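Long-range contacts in elongation factor 1-gamma 1 (Saccharomyces cerevisiae, PDB 1NHY), which serves as a subunit of the eukaryotic elongation factor 1 complex in protein synthesis, probably anchoring it to other cellular components, its GST-like domain mediating the interaction with eEFB1: residues I96-Q100 and S159-V164; L102-L107 and I139-F143. All coordinates share one frame; numbering follows the deposited sequence.

Interaction 1: residues I96-Q100 and S159-V164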
ATOM      1  N   ILE A  96     -13.728  -4.108  -4.652  1.00 46.63           N
ATOM      2  CA  ILE A  96     -12.631  -3.349  -4.090  1.00 45.24           C
ATOM      3  C   ILE A  96     -11.854  -4.234  -3.122  1.00 46.06           C
ATOM      4  O   ILE A  96     -10.622  -4.200  -3.074  1.00 48.52           O
ATOM      5  CB  ILE A  96     -13.120  -2.108  -3.337  1.00 44.29           C
ATOM      6  CG1 ILE A  96     -13.859  -1.171  -4.298  1.00 44.48           C
ATOM      7  CG2 ILE A  96     -11.937  -1.418  -2.686  1.00 40.55           C
ATOM      8  CD1 ILE A  96     -14.609  -0.057  -3.607  1.00 43.29           C
ATOM      9  N   ILE A  97     -12.586  -5.034  -2.359  1.00 45.12           N
ATOM     10  CA  ILE A  97     -11.992  -5.928  -1.376  1.00 43.03           C
ATOM     11  C   ILE A  97     -11.254  -7.042  -2.074  1.00 43.35           C
ATOM     12  O   ILE A  97     -10.273  -7.595  -1.561  1.00 43.63           O
ATOM     13  CB  ILE A  97     -13.073  -6.545  -0.493  1.00 41.58           C
ATOM     14  CG1 ILE A  97     -13.925  -5.424   0.094  1.00 41.61           C
ATOM     15  CG2 ILE A  97     -12.452  -7.387   0.586  1.00 37.27           C
ATOM     16  CD1 ILE A  97     -14.950  -5.874   1.068  1.00 43.65           C
ATOM     17  N   ARG A  98     -11.737  -7.387  -3.254  1.00 42.47           N
ATOM     18  CA  ARG A  98     -11.086  -8.432  -4.003  1.00 43.19           C
ATOM     19  C   ARG A  98      -9.648  -8.022  -4.276  1.00 43.95           C
ATOM     20  O   ARG A  98      -8.714  -8.681  -3.823  1.00 43.59           O
ATOM     21  CB  ARG A  98     -11.822  -8.677  -5.303  1.00 43.27           C
ATOM     22  CG  ARG A  98     -11.146  -9.671  -6.182  1.00 44.74           C
ATOM     23  CD  ARG A  98     -12.017  -9.970  -7.362  1.00 49.45           C
ATOM     24  NE  ARG A  98     -11.228  -9.986  -8.585  1.00 54.58           N
ATOM     25  CZ  ARG A  98     -11.636 -10.517  -9.729  1.00 56.80           C
ATOM     26  NH1 ARG A  98     -12.849 -11.094  -9.805  1.00 56.94           N
ATOM     27  NH2 ARG A  98     -10.827 -10.464 -10.789  1.00 55.31           N
ATOM     28  N   TRP A  99      -9.462  -6.921  -4.994  1.00 45.41           N
ATOM     29  CA  TRP A  99      -8.110  -6.485  -5.288  1.00 45.97           C
ATOM     30  C   TRP A  99      -7.372  -6.116  -4.035  1.00 47.94           C
ATOM     31  O   TRP A  99      -6.178  -6.410  -3.890  1.00 47.89           O
ATOM     32  CB  TRP A  99      -8.147  -5.336  -6.254  1.00 43.31           C
ATOM     33  CG  TRP A  99      -8.654  -5.821  -7.548  1.00 42.04           C
ATOM     34  CD1 TRP A  99      -9.952  -5.854  -7.964  1.00 40.22           C
ATOM     35  CD2 TRP A  99      -7.869  -6.375  -8.606  1.00 41.84           C
ATOM     36  NE1 TRP A  99     -10.028  -6.392  -9.224  1.00 41.39           N
ATOM     37  CE2 TRP A  99      -8.763  -6.723  -9.643  1.00 42.37           C
ATOM     38  CE3 TRP A  99      -6.491  -6.612  -8.781  1.00 41.93           C
ATOM     39  CZ2 TRP A  99      -8.326  -7.290 -10.849  1.00 42.57           C
ATOM     40  CZ3 TRP A  99      -6.056  -7.171  -9.967  1.00 43.67           C
ATOM     41  CH2 TRP A  99      -6.972  -7.507 -10.991  1.00 43.32           C
ATOM     42  N   GLN A 100      -8.097  -5.486  -3.118  1.00 50.73           N
ATOM     43  CA  GLN A 100      -7.529  -5.120  -1.839  1.00 53.48           C
ATOM     44  C   GLN A 100      -6.817  -6.361  -1.310  1.00 53.32           C
ATOM     45  O   GLN A 100      -5.781  -6.280  -0.664  1.00 53.40           O
ATOM     46  CB  GLN A 100      -8.639  -4.736  -0.879  1.00 57.92           C
ATOM     47  CG  GLN A 100      -8.144  -3.897   0.254  1.00 66.36           C
ATOM     48  CD  GLN A 100      -7.842  -2.509  -0.205  1.00 72.47           C
ATOM     49  OE1 GLN A 100      -8.730  -1.659  -0.249  1.00 77.86           O
ATOM     50  NE2 GLN A 100      -6.593  -2.264  -0.586  1.00 74.46           N
ATOM     51  N   SER A 159      -9.680   3.704  -5.999  1.00 46.84           N
ATOM     52  CA  SER A 159     -10.304   3.150  -4.802  1.00 45.10           C
ATOM     53  C   SER A 159      -9.260   2.729  -3.789  1.00 44.61           C
ATOM     54  O   SER A 159      -8.076   2.558  -4.112  1.00 43.85           O
ATOM     55  CB  SER A 159     -11.135   1.914  -5.167  1.00 44.86           C
ATOM     56  OG  SER A 159     -10.397   1.042  -6.020  1.00 43.65           O
ATOM     57  N   LEU A 160      -9.705   2.537  -2.561  1.00 43.36           N
ATOM     58  CA  LEU A 160      -8.814   2.092  -1.519  1.00 43.01           C
ATOM     59  C   LEU A 160      -7.946   0.956  -2.076  1.00 44.05           C
ATOM     60  O   LEU A 160      -6.787   0.808  -1.675  1.00 43.47           O
ATOM     61  CB  LEU A 160      -9.613   1.581  -0.337  1.00 41.07           C
ATOM     62  CG  LEU A 160      -8.972   1.739   1.039  1.00 42.98           C
ATOM     63  CD1 LEU A 160      -9.371   0.530   1.851  1.00 43.18           C
ATOM     64  CD2 LEU A 160      -7.449   1.854   0.967  1.00 42.95           C
ATOM     65  N   ALA A 161      -8.496   0.155  -2.997  1.00 45.07           N
ATOM     66  CA  ALA A 161      -7.728  -0.947  -3.587  1.00 47.13           C
ATOM     67  C   ALA A 161      -6.483  -0.426  -4.309  1.00 49.59           C
ATOM     68  O   ALA A 161      -5.350  -0.781  -3.968  1.00 50.56           O
ATOM     69  CB  ALA A 161      -8.576  -1.730  -4.551  1.00 45.28           C
ATOM     70  N   ASP A 162      -6.696   0.413  -5.313  1.00 49.61           N
ATOM     71  CA  ASP A 162      -5.592   0.985  -6.064  1.00 49.80           C
ATOM     72  C   ASP A 162      -4.552   1.569  -5.134  1.00 50.56           C
ATOM     73  O   ASP A 162      -3.362   1.328  -5.302  1.00 51.09           O
ATOM     74  CB  ASP A 162      -6.120   2.071  -6.964  1.00 50.37           C
ATOM     75  CG  ASP A 162      -7.216   1.573  -7.853  1.00 50.61           C
ATOM     76  OD1 ASP A 162      -6.891   0.787  -8.758  1.00 49.66           O
ATOM     77  OD2 ASP A 162      -8.393   1.944  -7.642  1.00 51.35           O
ATOM     78  N   LEU A 163      -4.999   2.335  -4.147  1.00 51.42           N
ATOM     79  CA  LEU A 163      -4.052   2.924  -3.221  1.00 52.69           C
ATOM     80  C   LEU A 163      -3.137   1.883  -2.618  1.00 52.90           C
ATOM     81  O   LEU A 163      -1.929   1.947  -2.782  1.00 54.75           O
ATOM     82  CB  LEU A 163      -4.782   3.668  -2.116  1.00 53.52           C
ATOM     83  CG  LEU A 163      -5.452   4.951  -2.618  1.00 56.55           C
ATOM     84  CD1 LEU A 163      -6.097   5.653  -1.440  1.00 57.80           C
ATOM     85  CD2 LEU A 163      -4.429   5.866  -3.284  1.00 55.97           C
ATOM     86  N   VAL A 164      -3.717   0.916  -1.924  1.00 52.17           N
ATOM     87  CA  VAL A 164      -2.920  -0.123  -1.303  1.00 49.19           C
ATOM     88  C   VAL A 164      -2.103  -0.889  -2.314  1.00 49.96           C
ATOM     89  O   VAL A 164      -0.882  -0.965  -2.205  1.00 50.42           O
ATOM     90  CB  VAL A 164      -3.805  -1.083  -0.544  1.00 47.02           C
ATOM     91  CG1 VAL A 164      -3.027  -2.338  -0.176  1.00 44.22           C
ATOM     92  CG2 VAL A 164      -4.331  -0.381   0.696  1.00 43.72           C
TER
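Gln100 reaches across to the first turn of helix 160-175 and sets its amide between Leu160 and Val164. Its NE2 donates to Leu160 O at 3.3 Å, with an N-H...O angle of 154°. The acceptor lies in the plane of the Gln100 amide, but NE2 sits above the carbonyl plane of Leu160, 52° out of it. Val164 N, in the regular helical bond, comes to Leu160 O from the opposite face, so two donors grip this one oxygen. The glutamine gets there by a bend at chi2 (74°), and its chain crosses those of Leu160 and Val164 at about a right angle, with OE1 over Leu160 and NE2 against Val164. With only an alanine at this position, Leu160 O is likely to keep its helical donor alone, and a gap would probably open beside Leu160 and Val164. Ala161 is the other centre of the contact: its CB packs 3.9 Å from Ile96 CG2 and 4.0 Å from Trp99 CB. The small side chain suits helices this close, with Gln100 CA and Ala161 CA 4.5 Å apart. The two short segments run nearly parallel within the all-helical C-terminal half of this GST-like domain, itself the N-terminal domain of the longer protein. Ser159-x-x-Asp162 has the sequence of the N-capping box that GSTs carry at this helix start; of the two reciprocal bonds the model has the straight one from Ser159 N to the anti lone pair of Asp162 OD2. Ser159 OG meets that oxygen from above the carboxylate plane, and its CB packs 4.2 Å from Ile96 CG1. Further back, Asp162 OD1 accepts from Leu153 N and Trp191 NE1, tying this first turn to the preceding loop and to helix 186-197.

Interaction 2: residues L102-L107 and I139-F143; sequences LANSDL and IVDIF
Ile139 packs on Leu107, its CG2 3.7 Å from Leu107 CB. With CG1 beside the backbone N (chi1 -40°), CG2 falls anti to it and reaches Asp106 CB as well as the leucine. Ile139 CD1 comes within 3.7 Å of Asp106 CB as the two side chains cross at about a right angle. Further along, Leu102 CD1 touches Ile142 CG2 at 4.1 Å, again with the side chains crossed. A looser approach, Leu107 CD1 to Val140 CG2, closes the other flank.

The aromatic part belongs to Phe143. Its CZ points at Ala103, whose CB lies 4.0 Å away at the ring edge, near the ring plane. Leu107 CD2 comes to the same ring obliquely, at CE2.

Two oxygens of Asp106 lie against carbons of Ile139: the backbone O is 3.4 Å from CG1, and the side-chain OD2 approaches CD1. The contact across these segments is apolar packing, made near the end of helix 90-107.

The short segments run roughly antiparallel, at 154° with axes 10.7 Å apart. Helix 160-175 backs them: Ala165 and Ile168 touch Ala103, Ile168 and Phe169 touch Leu107, and Phe169 meets the Phe143 ring edge-to-face.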
ATOM      1  N   LEU A 102      -5.913  -9.416  -3.341  1.00 57.09           N
ATOM      2  CA  LEU A 102      -4.914  -9.940  -4.277  1.00 57.54           C
ATOM      3  C   LEU A 102      -3.560  -9.276  -4.063  1.00 58.43           C
ATOM      4  O   LEU A 102      -2.506  -9.907  -4.163  1.00 57.97           O
ATOM      5  CB  LEU A 102      -5.346  -9.665  -5.702  1.00 57.14           C
ATOM      6  CG  LEU A 102      -6.363 -10.642  -6.251  1.00 58.60           C
ATOM      7  CD1 LEU A 102      -7.024 -10.066  -7.503  1.00 60.73           C
ATOM      8  CD2 LEU A 102      -5.646 -11.949  -6.537  1.00 59.07           C
ATOM      9  N   ALA A 103      -3.608  -7.980  -3.785  1.00 59.67           N
ATOM     10  CA  ALA A 103      -2.414  -7.204  -3.564  1.00 60.61           C
ATOM     11  C   ALA A 103      -1.850  -7.490  -2.195  1.00 62.15           C
ATOM     12  O   ALA A 103      -0.726  -7.971  -2.052  1.00 62.33           O
ATOM     13  CB  ALA A 103      -2.745  -5.740  -3.687  1.00 60.99           C
ATOM     14  N   ASN A 104      -2.658  -7.183  -1.187  1.00 64.18           N
ATOM     15  CA  ASN A 104      -2.282  -7.357   0.202  1.00 65.83           C
ATOM     16  C   ASN A 104      -1.840  -8.759   0.574  1.00 66.90           C
ATOM     17  O   ASN A 104      -1.141  -8.959   1.566  1.00 68.73           O
ATOM     18  CB  ASN A 104      -3.431  -6.951   1.089  1.00 66.56           C
ATOM     19  CG  ASN A 104      -2.971  -6.121   2.240  1.00 69.71           C
ATOM     20  OD1 ASN A 104      -1.972  -6.446   2.894  1.00 71.20           O
ATOM     21  ND2 ASN A 104      -3.682  -5.029   2.506  1.00 69.93           N
ATOM     22  N   SER A 105      -2.261  -9.733  -0.217  1.00 66.10           N
ATOM     23  CA  SER A 105      -1.889 -11.114   0.034  1.00 64.73           C
ATOM     24  C   SER A 105      -1.102 -11.630  -1.157  1.00 64.29           C
ATOM     25  O   SER A 105       0.117 -11.508  -1.209  1.00 65.67           O
ATOM     26  CB  SER A 105      -3.132 -11.959   0.228  1.00 65.09           C
ATOM     27  OG  SER A 105      -3.988 -11.345   1.164  1.00 68.08           O
ATOM     28  N   ASP A 106      -1.814 -12.181  -2.132  1.00 62.11           N
ATOM     29  CA  ASP A 106      -1.188 -12.737  -3.329  1.00 60.89           C
ATOM     30  C   ASP A 106       0.120 -12.120  -3.795  1.00 60.42           C
ATOM     31  O   ASP A 106       1.065 -12.844  -4.079  1.00 61.52           O
ATOM     32  CB  ASP A 106      -2.178 -12.724  -4.488  1.00 61.80           C
ATOM     33  CG  ASP A 106      -3.345 -13.650  -4.247  1.00 63.64           C
ATOM     34  OD1 ASP A 106      -3.995 -13.495  -3.186  1.00 66.87           O
ATOM     35  OD2 ASP A 106      -3.611 -14.529  -5.103  1.00 62.88           O
ATOM     36  N   LEU A 107       0.186 -10.801  -3.876  1.00 59.38           N
ATOM     37  CA  LEU A 107       1.394 -10.155  -4.342  1.00 59.06           C
ATOM     38  C   LEU A 107       2.389  -9.770  -3.250  1.00 60.43           C
ATOM     39  O   LEU A 107       3.587  -9.990  -3.392  1.00 62.50           O
ATOM     40  CB  LEU A 107       1.011  -8.920  -5.147  1.00 58.60           C
ATOM     41  CG  LEU A 107       2.137  -8.035  -5.672  1.00 57.83           C
ATOM     42  CD1 LEU A 107       2.938  -8.773  -6.740  1.00 57.32           C
ATOM     43  CD2 LEU A 107       1.530  -6.774  -6.227  1.00 56.89           C
ATOM     44  N   ILE A 139       0.558 -13.367 -10.232  1.00 69.26           N
ATOM     45  CA  ILE A 139      -0.233 -12.237  -9.734  1.00 68.38           C
ATOM     46  C   ILE A 139      -0.105 -11.042 -10.672  1.00 67.34           C
ATOM     47  O   ILE A 139      -1.094 -10.394 -11.020  1.00 66.79           O
ATOM     48  CB  ILE A 139       0.240 -11.794  -8.323  1.00 69.18           C
ATOM     49  CG1 ILE A 139       0.563 -13.023  -7.473  1.00 71.74           C
ATOM     50  CG2 ILE A 139      -0.847 -10.960  -7.636  1.00 67.45           C
ATOM     51  CD1 ILE A 139      -0.539 -14.091  -7.454  1.00 73.19           C
ATOM     52  N   VAL A 140       1.127 -10.754 -11.065  1.00 65.85           N
ATOM     53  CA  VAL A 140       1.398  -9.646 -11.953  1.00 63.46           C
ATOM     54  C   VAL A 140       0.535  -9.721 -13.200  1.00 62.58           C
ATOM     55  O   VAL A 140       0.073  -8.696 -13.712  1.00 62.82           O
ATOM     56  CB  VAL A 140       2.878  -9.615 -12.330  1.00 63.10           C
ATOM     57  CG1 VAL A 140       3.099  -8.738 -13.539  1.00 64.34           C
ATOM     58  CG2 VAL A 140       3.668  -9.088 -11.153  1.00 62.43           C
ATOM     59  N   ASP A 141       0.301 -10.930 -13.685  1.00 61.44           N
ATOM     60  CA  ASP A 141      -0.529 -11.086 -14.866  1.00 61.49           C
ATOM     61  C   ASP A 141      -1.974 -10.787 -14.568  1.00 60.14           C
ATOM     62  O   ASP A 141      -2.665 -10.227 -15.397  1.00 58.24           O
ATOM     63  CB  ASP A 141      -0.407 -12.489 -15.426  1.00 64.53           C
ATOM     64  CG  ASP A 141       1.002 -12.800 -15.877  1.00 68.24           C
ATOM     65  OD1 ASP A 141       1.656 -11.883 -16.443  1.00 69.52           O
ATOM     66  OD2 ASP A 141       1.452 -13.954 -15.675  1.00 69.45           O
ATOM     67  N   ILE A 142      -2.428 -11.151 -13.375  1.00 60.32           N
ATOM     68  CA  ILE A 142      -3.811 -10.885 -12.978  1.00 60.43           C
ATOM     69  C   ILE A 142      -4.075  -9.390 -13.090  1.00 59.58           C
ATOM     70  O   ILE A 142      -5.126  -8.956 -13.589  1.00 58.56           O
ATOM     71  CB  ILE A 142      -4.080 -11.277 -11.515  1.00 61.97           C
ATOM     72  CG1 ILE A 142      -3.697 -12.733 -11.281  1.00 63.52           C
ATOM     73  CG2 ILE A 142      -5.560 -11.095 -11.200  1.00 61.72           C
ATOM     74  CD1 ILE A 142      -4.571 -13.693 -12.065  1.00 66.30           C
ATOM     75  N   PHE A 143      -3.107  -8.618 -12.597  1.00 58.45           N
ATOM     76  CA  PHE A 143      -3.169  -7.169 -12.622  1.00 57.43           C
ATOM     77  C   PHE A 143      -3.163  -6.631 -14.034  1.00 58.56           C
ATOM     78  O   PHE A 143      -4.113  -5.968 -14.454  1.00 58.13           O
ATOM     79  CB  PHE A 143      -1.989  -6.604 -11.860  1.00 54.64           C
ATOM     80  CG  PHE A 143      -2.217  -6.541 -10.405  1.00 52.05           C
ATOM     81  CD1 PHE A 143      -2.714  -5.382  -9.818  1.00 50.61           C
ATOM     82  CD2 PHE A 143      -1.975  -7.646  -9.617  1.00 51.19           C
ATOM     83  CE1 PHE A 143      -2.977  -5.325  -8.455  1.00 49.70           C
ATOM     84  CE2 PHE A 143      -2.236  -7.601  -8.245  1.00 51.32           C
ATOM     85  CZ  PHE A 143      -2.738  -6.433  -7.662  1.00 49.38           C
TER

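How the interactions relate
Helix 90-107 is common to both interactions: its earlier turns pack on helix 160-175 in interaction 1, its last turns on helix 126-147 in interaction 2. The centres lie about 11 Å apart, and along the chain interaction 2 is nested inside the loop that interaction 1 closes. Trp99 is the main bridge. Its indole meets the Phe143 ring edge-to-face, with Trp99 CE3 3.8 Å from Phe143 CE1, and Trp99 CH2 packs 3.5 Å from Ile142 O. A second touch joins Val164 CG1 to Asn104 ND2 at 3.9 Å. Together they knit three helices of the GST C-terminal region into one bundle.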